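Local coordinates for NANS (YJHS), A 9-O-acetyl N-acetylneuraminic acid esterase (Escherichia coli O157:H7 EDL933, PDB 3PT5), which removes the 9-O-acetyl group from 9-O-acetyl-N-acetylneuraminic acid, and is probably needed for the bacterium to grow on this host sialic acid, at residues A[59-63]-A[64-68]; A[162-165]-A[166-170]; A[207-210]-A[211-214]; A[302-306]-A[307-311]. All coordinates share one frame; numbering follows the deposited sequence. Where two conformers were deposited one is given.

Contact 1 (A[59-63]-A[64-68])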
loop_
_atom_site.group_PDB
_atom_site.type_symbol
_atom_site.label_atom_id
_atom_site.label_comp_id
_atom_site.label_asym_id
_atom_site.label_seq_id
_atom_site.Cartn_x
_atom_site.Cartn_y
_atom_site.Cartn_z
ATOM N N ALA A 59 -13.551 12.068 -3.857
ATOM C CA ALA A 59 -14.091 13.369 -4.219
ATOM C C ALA A 59 -13.568 14.482 -3.302
ATOM O O ALA A 59 -13.660 15.685 -3.626
ATOM C CB ALA A 59 -15.618 13.285 -4.206
ATOM N N HIS A 60 -13.012 14.107 -2.151
ATOM C CA HIS A 60 -12.371 15.067 -1.255
ATOM C C HIS A 60 -11.085 14.448 -0.762
ATOM O O HIS A 60 -10.912 13.227 -0.879
ATOM C CB HIS A 60 -13.274 15.464 -0.076
ATOM C CG HIS A 60 -14.545 16.123 -0.513
ATOM N ND1 HIS A 60 -14.698 17.494 -0.595
ATOM C CD2 HIS A 60 -15.696 15.583 -0.972
ATOM C CE1 HIS A 60 -15.905 17.765 -1.056
ATOM N NE2 HIS A 60 -16.524 16.624 -1.309
ATOM N N THR A 61 -10.174 15.275 -0.247
ATOM C CA THR A 61 -8.882 14.737 0.172
ATOM C C THR A 61 -9.046 13.811 1.367
ATOM O O THR A 61 -8.316 12.815 1.502
ATOM C CB THR A 61 -7.868 15.843 0.481
ATOM O OG1 THR A 61 -8.370 16.707 1.505
ATOM C CG2 THR A 61 -7.595 16.633 -0.764
ATOM N N HIS A 62 -10.022 14.135 2.207
ATOM C CA HIS A 62 -10.379 13.393 3.409
ATOM C C HIS A 62 -11.767 13.898 3.835
ATOM O O HIS A 62 -12.228 14.919 3.297
ATOM C CB HIS A 62 -9.327 13.592 4.517
ATOM C CG HIS A 62 -9.143 15.017 4.939
ATOM N ND1 HIS A 62 -9.825 15.572 6.003
ATOM C CD2 HIS A 62 -8.302 15.978 4.489
ATOM C CE1 HIS A 62 -9.428 16.824 6.169
ATOM N NE2 HIS A 62 -8.526 17.101 5.247
ATOM N N PRO A 63 -12.432 13.211 4.786
ATOM C CA PRO A 63 -13.784 13.666 5.105
ATOM C C PRO A 63 -13.756 15.086 5.698
ATOM O O PRO A 63 -13.048 15.357 6.678
ATOM C CB PRO A 63 -14.284 12.621 6.113
ATOM C CG PRO A 63 -13.388 11.405 5.869
ATOM C CD PRO A 63 -12.078 11.970 5.512
ATOM N N GLY A 64 -14.459 16.000 5.032
ATOM C CA GLY A 64 -14.535 17.371 5.491
ATOM C C GLY A 64 -13.417 18.229 4.948
ATOM O O GLY A 64 -13.317 19.405 5.306
ATOM N N GLY A 65 -12.618 17.653 4.044
ATOM C CA GLY A 65 -11.467 18.345 3.474
ATOM C C GLY A 65 -11.806 18.909 2.095
ATOM O O GLY A 65 -12.933 18.747 1.611
ATOM N N PRO A 66 -10.831 19.538 1.437
ATOM C CA PRO A 66 -11.087 20.118 0.106
ATOM C C PRO A 66 -11.500 19.128 -0.979
ATOM O O PRO A 66 -11.133 17.950 -0.927
ATOM C CB PRO A 66 -9.749 20.737 -0.297
ATOM C CG PRO A 66 -8.839 20.603 0.830
ATOM C CD PRO A 66 -9.495 19.885 1.966
ATOM N N SER A 67 -12.211 19.634 -1.996
ATOM C CA SER A 67 -12.480 18.894 -3.228
ATOM C C SER A 67 -11.172 18.475 -3.859
ATOM O O SER A 67 -10.177 19.173 -3.754
ATOM C CB SER A 67 -13.185 19.793 -4.269
ATOM O OG SER A 67 -14.017 20.769 -3.660
ATOM N N CYS A 68 -11.186 17.344 -4.528
ATOM C CA CYS A 68 -10.099 16.997 -5.436
ATOM C C CYS A 68 -10.622 16.155 -6.570
ATOM O O CYS A 68 -11.722 15.568 -6.481
ATOM C CB CYS A 68 -8.960 16.292 -4.694
ATOM S SG CYS A 68 -9.511 14.827 -3.733
#
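A type II beta turn from His62 to Gly65 folds the loop between strands 52-55 and 73-75 back on itself at the protein surface. Gly65 N closes it with a hydrogen bond to His62 O (2.9 Å); Gly64 takes the third place of the turn, where the positive phi of 88° suits a residue without a side chain. Behind the turn the two arms pair through one beta bridge, His60 with Ser67. Thr61 N bonds Pro66 O at 2.9 Å, and Cys68 N reaches Ala59 O at 3.1 Å. Both imidazoles add contacts to this backbone pairing. Gly65 CA sits over one face of the His62 ring, 3.8 Å from its centroid in a CH-pi contact, and the same ring meets that of Tyr101 with nearly parallel planes. His60 brings its ND1 edge to Gly65 O, a weak and bent bond. Deeper in, Thr61 and Cys68 both pack on Ile74 of strand 73-75, anchoring the arms to the edge of the sheet. Thr61 OG1 stands between its backbone N and carbonyl carbon (chi1 58°), which brings it within 3.4 Å of Pro66 CD, while Thr61 CG2 lies 4.0 Å from Cys68 SG.

Contact 2 (A[162-165]-A[166-170])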
loop_
_atom_site.group_PDB
_atom_site.type_symbol
_atom_site.label_atom_id
_atom_site.label_comp_id
_atom_site.label_asym_id
_atom_site.label_seq_id
_atom_site.Cartn_x
_atom_site.Cartn_y
_atom_site.Cartn_z
ATOM N N PRO A 162 -9.898 -4.140 -14.420
ATOM C CA PRO A 162 -9.943 -2.769 -13.926
ATOM C C PRO A 162 -8.851 -2.411 -12.932
ATOM O O PRO A 162 -8.312 -1.311 -13.014
ATOM C CB PRO A 162 -11.317 -2.673 -13.275
ATOM C CG PRO A 162 -12.146 -3.535 -14.198
ATOM C CD PRO A 162 -11.267 -4.663 -14.649
ATOM N N LEU A 163 -8.531 -3.309 -12.005
ATOM C CA LEU A 163 -7.454 -3.031 -11.052
ATOM C C LEU A 163 -6.108 -2.897 -11.739
ATOM O O LEU A 163 -5.323 -2.022 -11.381
ATOM C CB LEU A 163 -7.391 -4.078 -9.942
ATOM C CG LEU A 163 -8.492 -4.044 -8.876
ATOM C CD1 LEU A 163 -8.237 -5.151 -7.875
ATOM C CD2 LEU A 163 -8.565 -2.680 -8.160
ATOM N N TYR A 164 -5.843 -3.738 -12.744
ATOM C CA TYR A 164 -4.608 -3.622 -13.506
ATOM C C TYR A 164 -4.543 -2.293 -14.267
ATOM O O TYR A 164 -3.519 -1.620 -14.268
ATOM C CB TYR A 164 -4.409 -4.798 -14.472
ATOM C CG TYR A 164 -3.217 -4.582 -15.371
ATOM C CD1 TYR A 164 -1.935 -4.922 -14.940
ATOM C CD2 TYR A 164 -3.363 -3.979 -16.634
ATOM C CE1 TYR A 164 -0.814 -4.707 -15.745
ATOM C CE2 TYR A 164 -2.243 -3.752 -17.447
ATOM C CZ TYR A 164 -0.979 -4.115 -16.992
ATOM O OH TYR A 164 0.144 -3.889 -17.765
ATOM N N GLN A 165 -5.654 -1.921 -14.895
ATOM C CA GLN A 165 -5.761 -0.684 -15.669
ATOM C C GLN A 165 -5.506 0.528 -14.810
ATOM O O GLN A 165 -4.890 1.484 -15.255
ATOM C CB GLN A 165 -7.159 -0.563 -16.251
ATOM C CG GLN A 165 -7.429 -1.530 -17.373
ATOM C CD GLN A 165 -8.846 -1.368 -17.897
ATOM O OE1 GLN A 165 -9.213 -0.304 -18.420
ATOM N NE2 GLN A 165 -9.663 -2.408 -17.729
ATOM N N ASP A 166 -5.987 0.461 -13.574
ATOM C CA ASP A 166 -5.863 1.526 -12.583
ATOM C C ASP A 166 -4.391 1.635 -12.159
ATOM O O ASP A 166 -3.839 2.737 -12.098
ATOM C CB ASP A 166 -6.800 1.181 -11.413
ATOM C CG ASP A 166 -6.954 2.311 -10.397
ATOM O OD1 ASP A 166 -6.106 2.394 -9.480
ATOM O OD2 ASP A 166 -7.942 3.096 -10.469
ATOM N N LEU A 167 -3.766 0.491 -11.911
ATOM C CA LEU A 167 -2.347 0.417 -11.582
ATOM C C LEU A 167 -1.455 1.035 -12.668
ATOM O O LEU A 167 -0.592 1.867 -12.371
ATOM C CB LEU A 167 -1.963 -1.042 -11.343
ATOM C CG LEU A 167 -0.504 -1.396 -11.101
ATOM C CD1 LEU A 167 -0.042 -0.836 -9.773
ATOM C CD2 LEU A 167 -0.344 -2.892 -11.148
ATOM N N VAL A 168 -1.674 0.622 -13.914
ATOM C CA VAL A 168 -0.882 1.111 -15.059
ATOM C C VAL A 168 -1.198 2.574 -15.372
ATOM O O VAL A 168 -0.289 3.402 -15.503
ATOM C CB VAL A 168 -1.060 0.181 -16.296
ATOM C CG1 VAL A 168 -0.635 0.880 -17.616
ATOM C CG2 VAL A 168 -0.247 -1.057 -16.114
ATOM N N SER A 169 -2.488 2.897 -15.425
ATOM C CA SER A 169 -2.940 4.230 -15.778
ATOM C C SER A 169 -2.498 5.290 -14.777
ATOM O O SER A 169 -2.032 6.372 -15.186
ATOM C CB SER A 169 -4.457 4.233 -16.001
ATOM O OG SER A 169 -5.066 5.312 -15.315
ATOM N N ARG A 170 -2.580 4.977 -13.479
ATOM C CA ARG A 170 -2.144 5.913 -12.443
ATOM C C ARG A 170 -0.621 6.055 -12.372
ATOM O O ARG A 170 -0.126 7.139 -12.138
ATOM C CB ARG A 170 -2.706 5.513 -11.078
ATOM C CG ARG A 170 -4.119 5.927 -10.938
ATOM C CD ARG A 170 -4.808 5.245 -9.819
ATOM N NE ARG A 170 -4.454 5.640 -8.459
ATOM C CZ ARG A 170 -4.803 6.768 -7.855
ATOM N NH1 ARG A 170 -5.371 7.783 -8.522
ATOM N NH2 ARG A 170 -4.523 6.909 -6.582
#
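Apolar packing between Tyr164 and Val168, one turn apart on helix 162-176, dominates the side-chain contact. With CG trans to its backbone N (chi1 173°), the ring of Tyr164 comes beside Val168, one turn farther along the helix, and a single methyl, Val168 CG2, rests on one face near the phenol end, 3.3 Å from Tyr164 CZ. The fit is tight, since the same methyl is also 3.3 Å from Tyr164 OH. The outer parts of both residues meet helix 203-218.

Backbone hydrogen bonds supply the regular part. Asp166 N is 3.0 Å from Pro162 O, Leu167 N is 3.0 Å from Leu163 O, and Val168 N binds Tyr164 O at 2.9 Å, the straightest of the three (167° at the hydrogen).

The polar ends of the side chains find partners elsewhere in the fold. Tyr164 OH is hydrogen-bonded to Asp217, which fixes the ring's far end, and Ser169 OG to Tyr144. Asp166 OD2 forms a salt bridge with Arg57 and also accepts from Ala150 N; Asp166 OD1 makes a long ionic pairing with Arg170 NE, 3.8 Å away. The Arg170 guanidinium is held by main-chain carbonyls of Leu55, Ala56 and Pro128, tying the helix to strand 122-130 and its surroundings.

Helix 162-176, whose Asp166 and Arg170 touch strand 122-130, lies between the parallel strands 122-130 and 182-189 in the chain, as in an SGNH-hydrolase alpha/beta fold.

Contact 3 (A[207-210]-A[211-214])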
loop_
_atom_site.group_PDB
_atom_site.type_symbol
_atom_site.label_atom_id
_atom_site.label_comp_id
_atom_site.label_asym_id
_atom_site.label_seq_id
_atom_site.Cartn_x
_atom_site.Cartn_y
_atom_site.Cartn_z
ATOM N N PHE A 207 0.443 -13.661 -11.358
ATOM C CA PHE A 207 1.282 -12.558 -10.888
ATOM C C PHE A 207 2.406 -12.245 -11.885
ATOM O O PHE A 207 2.582 -11.083 -12.276
ATOM C CB PHE A 207 1.869 -12.883 -9.509
ATOM C CG PHE A 207 2.864 -11.860 -9.025
ATOM C CD1 PHE A 207 2.431 -10.623 -8.533
ATOM C CD2 PHE A 207 4.230 -12.106 -9.103
ATOM C CE1 PHE A 207 3.354 -9.679 -8.102
ATOM C CE2 PHE A 207 5.184 -11.129 -8.678
ATOM C CZ PHE A 207 4.739 -9.939 -8.175
ATOM N N ASN A 208 3.138 -13.277 -12.307
ATOM C CA ASN A 208 4.245 -13.061 -13.242
ATOM C C ASN A 208 3.761 -12.429 -14.521
ATOM O O ASN A 208 4.394 -11.520 -15.029
ATOM C CB ASN A 208 4.977 -14.352 -13.559
ATOM C CG ASN A 208 5.862 -14.819 -12.425
ATOM O OD1 ASN A 208 5.697 -14.424 -11.262
ATOM N ND2 ASN A 208 6.835 -15.648 -12.759
ATOM N N HIS A 209 2.621 -12.886 -15.037
ATOM C CA HIS A 209 2.094 -12.325 -16.270
ATOM C C HIS A 209 1.719 -10.854 -16.126
ATOM O O HIS A 209 1.916 -10.040 -17.038
ATOM C CB HIS A 209 0.911 -13.163 -16.763
ATOM C CG HIS A 209 1.318 -14.505 -17.294
ATOM N ND1 HIS A 209 0.477 -15.599 -17.287
ATOM C CD2 HIS A 209 2.476 -14.925 -17.860
ATOM C CE1 HIS A 209 1.102 -16.638 -17.816
ATOM N NE2 HIS A 209 2.314 -16.255 -18.178
ATOM N N MET A 210 1.199 -10.496 -14.956
ATOM C CA MET A 210 0.835 -9.105 -14.698
ATOM C C MET A 210 2.051 -8.195 -14.569
ATOM O O MET A 210 2.054 -7.050 -15.029
ATOM C CB MET A 210 -0.044 -9.006 -13.456
ATOM C CG MET A 210 -0.810 -7.734 -13.442
ATOM S SD MET A 210 -1.831 -7.444 -11.977
ATOM C CE MET A 210 -0.576 -7.079 -10.755
ATOM N N VAL A 211 3.085 -8.696 -13.909
ATOM C CA VAL A 211 4.333 -7.942 -13.822
ATOM C C VAL A 211 4.938 -7.743 -15.220
ATOM O O VAL A 211 5.358 -6.652 -15.547
ATOM C CB VAL A 211 5.347 -8.622 -12.918
ATOM C CG1 VAL A 211 6.643 -7.870 -12.951
ATOM C CG2 VAL A 211 4.827 -8.700 -11.487
ATOM N N GLU A 212 4.959 -8.781 -16.050
ATOM C CA GLU A 212 5.474 -8.589 -17.416
ATOM C C GLU A 212 4.621 -7.598 -18.233
ATOM O O GLU A 212 5.166 -6.805 -19.011
ATOM C CB GLU A 212 5.591 -9.904 -18.194
ATOM C CG GLU A 212 6.390 -11.025 -17.555
ATOM C CD GLU A 212 6.191 -12.360 -18.266
ATOM O OE1 GLU A 212 5.040 -12.859 -18.350
ATOM O OE2 GLU A 212 7.199 -12.943 -18.727
ATOM N N ALA A 213 3.303 -7.637 -18.054
ATOM C CA ALA A 213 2.412 -6.702 -18.755
ATOM C C ALA A 213 2.666 -5.266 -18.301
ATOM O O ALA A 213 2.731 -4.340 -19.112
ATOM C CB ALA A 213 0.937 -7.085 -18.555
ATOM N N PHE A 214 2.817 -5.086 -16.993
ATOM C CA PHE A 214 3.130 -3.794 -16.410
ATOM C C PHE A 214 4.415 -3.218 -17.044
ATOM O O PHE A 214 4.466 -2.047 -17.437
ATOM C CB PHE A 214 3.269 -3.943 -14.876
ATOM C CG PHE A 214 3.560 -2.643 -14.148
ATOM C CD1 PHE A 214 2.524 -1.802 -13.752
ATOM C CD2 PHE A 214 4.882 -2.289 -13.803
ATOM C CE1 PHE A 214 2.775 -0.604 -13.051
ATOM C CE2 PHE A 214 5.155 -1.097 -13.107
ATOM C CZ PHE A 214 4.104 -0.245 -12.717
#
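Phe207 has its CG trans to the backbone N (chi1 174°), and Val211 holds CG1 in the same way (chi1 175°), which turns its second methyl, CG2, back over the aromatic ring one turn earlier. Both lie on helix 203-218, which links the neighbouring parallel strands 182-189 and 233-236 as a beta-alpha-beta crossover of the SGNH-hydrolase sheet. Val211 CG2 stands over one face of Phe207 in a CH-pi contact, 3.8 Å from the ring centroid and displaced toward the rim, so that its nearest ring atom is Phe207 CZ at 3.5 Å. The ring is held further by Tyr257, edge to face, and by Trp188. Underneath, successive i to i+4 bonds keep the helix regular, among them Val211 N to Phe207 O at 2.9 Å and Phe214 N to Met210 O at 2.9 Å. Met210 and Phe214 belong to the buried side, which packs on helix 162-176 and on strand 182-189. Asn208 is buried too, and its OD1 accepts bonds from both Asn256 and Asn260. On the outer side His209 and Glu212 run alongside each other in the same direction. Their ring and carboxylate planes are only 18° apart, and Glu212 OE1 meets the imidazole edge in its plane, 3.3 Å from His209 CD2.

Contact 4 (A[302-306]-A[307-311])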
loop_
_atom_site.group_PDB
_atom_site.type_symbol
_atom_site.label_atom_id
_atom_site.label_comp_id
_atom_site.label_asym_id
_atom_site.label_seq_id
_atom_site.Cartn_x
_atom_site.Cartn_y
_atom_site.Cartn_z
ATOM N N GLU A 302 -18.993 -3.063 15.406
ATOM C CA GLU A 302 -19.607 -1.856 14.837
ATOM C C GLU A 302 -18.615 -0.859 14.220
ATOM O O GLU A 302 -19.023 0.078 13.535
ATOM C CB GLU A 302 -20.427 -1.153 15.912
ATOM C CG GLU A 302 -19.543 -0.660 17.062
ATOM C CD GLU A 302 -20.308 -0.382 18.318
ATOM O OE1 GLU A 302 -21.249 0.451 18.264
ATOM O OE2 GLU A 302 -19.949 -0.992 19.351
ATOM N N ASN A 303 -17.316 -1.046 14.482
ATOM C CA ASN A 303 -16.316 -0.112 13.966
ATOM C C ASN A 303 -14.990 -0.735 13.479
ATOM O O ASN A 303 -14.118 -0.003 12.994
ATOM C CB ASN A 303 -16.065 1.017 14.978
ATOM C CG ASN A 303 -15.611 0.504 16.280
ATOM O OD1 ASN A 303 -14.616 -0.227 16.355
ATOM N ND2 ASN A 303 -16.336 0.846 17.336
ATOM N N TRP A 304 -14.843 -2.051 13.552
ATOM C CA TRP A 304 -13.566 -2.641 13.099
ATOM C C TRP A 304 -13.646 -3.026 11.625
ATOM O O TRP A 304 -14.710 -2.908 11.022
ATOM C CB TRP A 304 -13.120 -3.801 13.992
ATOM C CG TRP A 304 -13.970 -5.047 14.015
ATOM C CD1 TRP A 304 -14.716 -5.577 12.997
ATOM C CD2 TRP A 304 -14.059 -5.969 15.094
ATOM N NE1 TRP A 304 -15.278 -6.774 13.398
ATOM C CE2 TRP A 304 -14.896 -7.029 14.683
ATOM C CE3 TRP A 304 -13.517 -6.005 16.385
ATOM C CZ2 TRP A 304 -15.189 -8.112 15.513
ATOM C CZ3 TRP A 304 -13.839 -7.068 17.211
ATOM C CH2 TRP A 304 -14.675 -8.090 16.777
ATOM N N THR A 305 -12.533 -3.476 11.050
ATOM C CA THR A 305 -12.510 -3.828 9.654
ATOM C C THR A 305 -13.116 -5.225 9.564
ATOM O O THR A 305 -14.320 -5.365 9.290
ATOM C CB THR A 305 -11.087 -3.714 9.047
ATOM O OG1 THR A 305 -10.171 -4.504 9.810
ATOM C CG2 THR A 305 -10.650 -2.251 9.042
ATOM N N THR A 306 -12.319 -6.217 9.927
ATOM C CA THR A 306 -12.621 -7.612 9.713
ATOM C C THR A 306 -12.724 -8.308 11.089
ATOM O O THR A 306 -11.970 -7.971 12.015
ATOM C CB THR A 306 -11.490 -8.190 8.818
ATOM O OG1 THR A 306 -11.690 -7.780 7.444
ATOM C CG2 THR A 306 -11.385 -9.690 8.935
ATOM N N ALA A 307 -13.659 -9.254 11.246
ATOM C CA ALA A 307 -13.757 -9.999 12.489
ATOM C C ALA A 307 -12.466 -10.744 12.863
ATOM O O ALA A 307 -12.128 -10.849 14.042
ATOM C CB ALA A 307 -14.969 -10.946 12.463
ATOM N N LEU A 308 -11.734 -11.235 11.858
ATOM C CA LEU A 308 -10.412 -11.845 12.057
ATOM C C LEU A 308 -9.372 -10.761 12.307
ATOM O O LEU A 308 -8.954 -10.087 11.372
ATOM C CB LEU A 308 -10.009 -12.654 10.811
ATOM C CG LEU A 308 -10.684 -14.015 10.598
ATOM C CD1 LEU A 308 -10.321 -14.609 9.229
ATOM C CD2 LEU A 308 -10.336 -15.004 11.722
ATOM N N ARG A 309 -8.958 -10.591 13.548
ATOM C CA ARG A 309 -8.099 -9.439 13.907
ATOM C C ARG A 309 -6.670 -9.594 13.408
ATOM O O ARG A 309 -6.072 -8.627 12.929
ATOM C CB ARG A 309 -8.092 -9.203 15.430
ATOM C CG ARG A 309 -9.488 -9.273 16.125
ATOM C CD ARG A 309 -10.510 -8.294 15.515
ATOM N NE ARG A 309 -10.129 -6.871 15.657
ATOM C CZ ARG A 309 -10.117 -6.194 16.817
ATOM N NH1 ARG A 309 -10.410 -6.813 17.960
ATOM N NH2 ARG A 309 -9.783 -4.908 16.837
ATOM N N SER A 310 -6.145 -10.808 13.534
ATOM C CA SER A 310 -4.742 -11.142 13.237
ATOM C C SER A 310 -4.429 -11.187 11.730
ATOM O O SER A 310 -3.277 -11.376 11.323
ATOM C CB SER A 310 -4.382 -12.503 13.873
ATOM O OG SER A 310 -5.263 -13.498 13.372
ATOM N N SER A 311 -5.430 -10.948 10.899
ATOM C CA SER A 311 -5.211 -11.003 9.475
ATOM C C SER A 311 -4.553 -9.753 8.882
ATOM O O SER A 311 -4.099 -9.780 7.713
ATOM C CB SER A 311 -6.538 -11.275 8.763
ATOM O OG SER A 311 -7.459 -10.224 9.029
HETATM O O HOH W 1 -9.947 -6.495 12.861
#
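Trp304 and Arg309 make a local aromatic-to-arginine contact at the surface, in the irregular loop that runs from strand 265-268 to helix 315-335. Bends at chi2 and chi3 (-56° and -63°) bring the Arg309 chain round to the indole, which it crosses at about a right angle. Arg309 CD lies over one face of the six-membered ring, 4.1 Å from its centroid, in a CH-pi contact. Farther along, Trp304 CE3 sits over the centre of the guanidinium at 3.4 Å from Arg309 CZ, although the two planes are tilted by 32°. The polar rim of the guanidinium is used at the same time. A water in its plane accepts from Arg309 NE at 2.8 Å and donates to Thr306 O at 2.6 Å, bridging the side chain to the main chain of the bend. Arg309 NH2 forms a salt bridge with Glu37, whose other carboxylate oxygen bonds Thr305, so one acid fastens both arms of the loop. Ala307 adds a looser touch, its CB 4.2 Å from Trp304 CZ2. Beyond the arginine, Ser311 OG donates to Leu308 O at 2.8 Å. Together these make a compact non-repetitive loop, ordered by a CH-pi contact, a water bridge and a shared carboxylate, on the approach to the C-terminal helix of this SGNH hydrolase.

The contacts follow one another along the chain. Contacts 2 and 3 are direct neighbours, with centres 12 Å apart: helices 162-176 and 203-218 lie side by side, Tyr164 CD1 meeting Met210 CG at 3.4 Å and Val168 CG2 meeting Phe214 CD1 at 3.7 Å. Strand 182-189 of the mixed seven-stranded sheet comes between them in sequence. Contacts 1 and 4 are loops at the surface, their centres about 26 Å apart. Contact 1 joins strands 52-55 and 73-75 at one margin of the sheet, while contact 4 follows strand 265-268, outermost at the other. Thus contacts 2 and 3 belong to the helical layer packed on the sheet, while contacts 1 and 4 belong to surface loops.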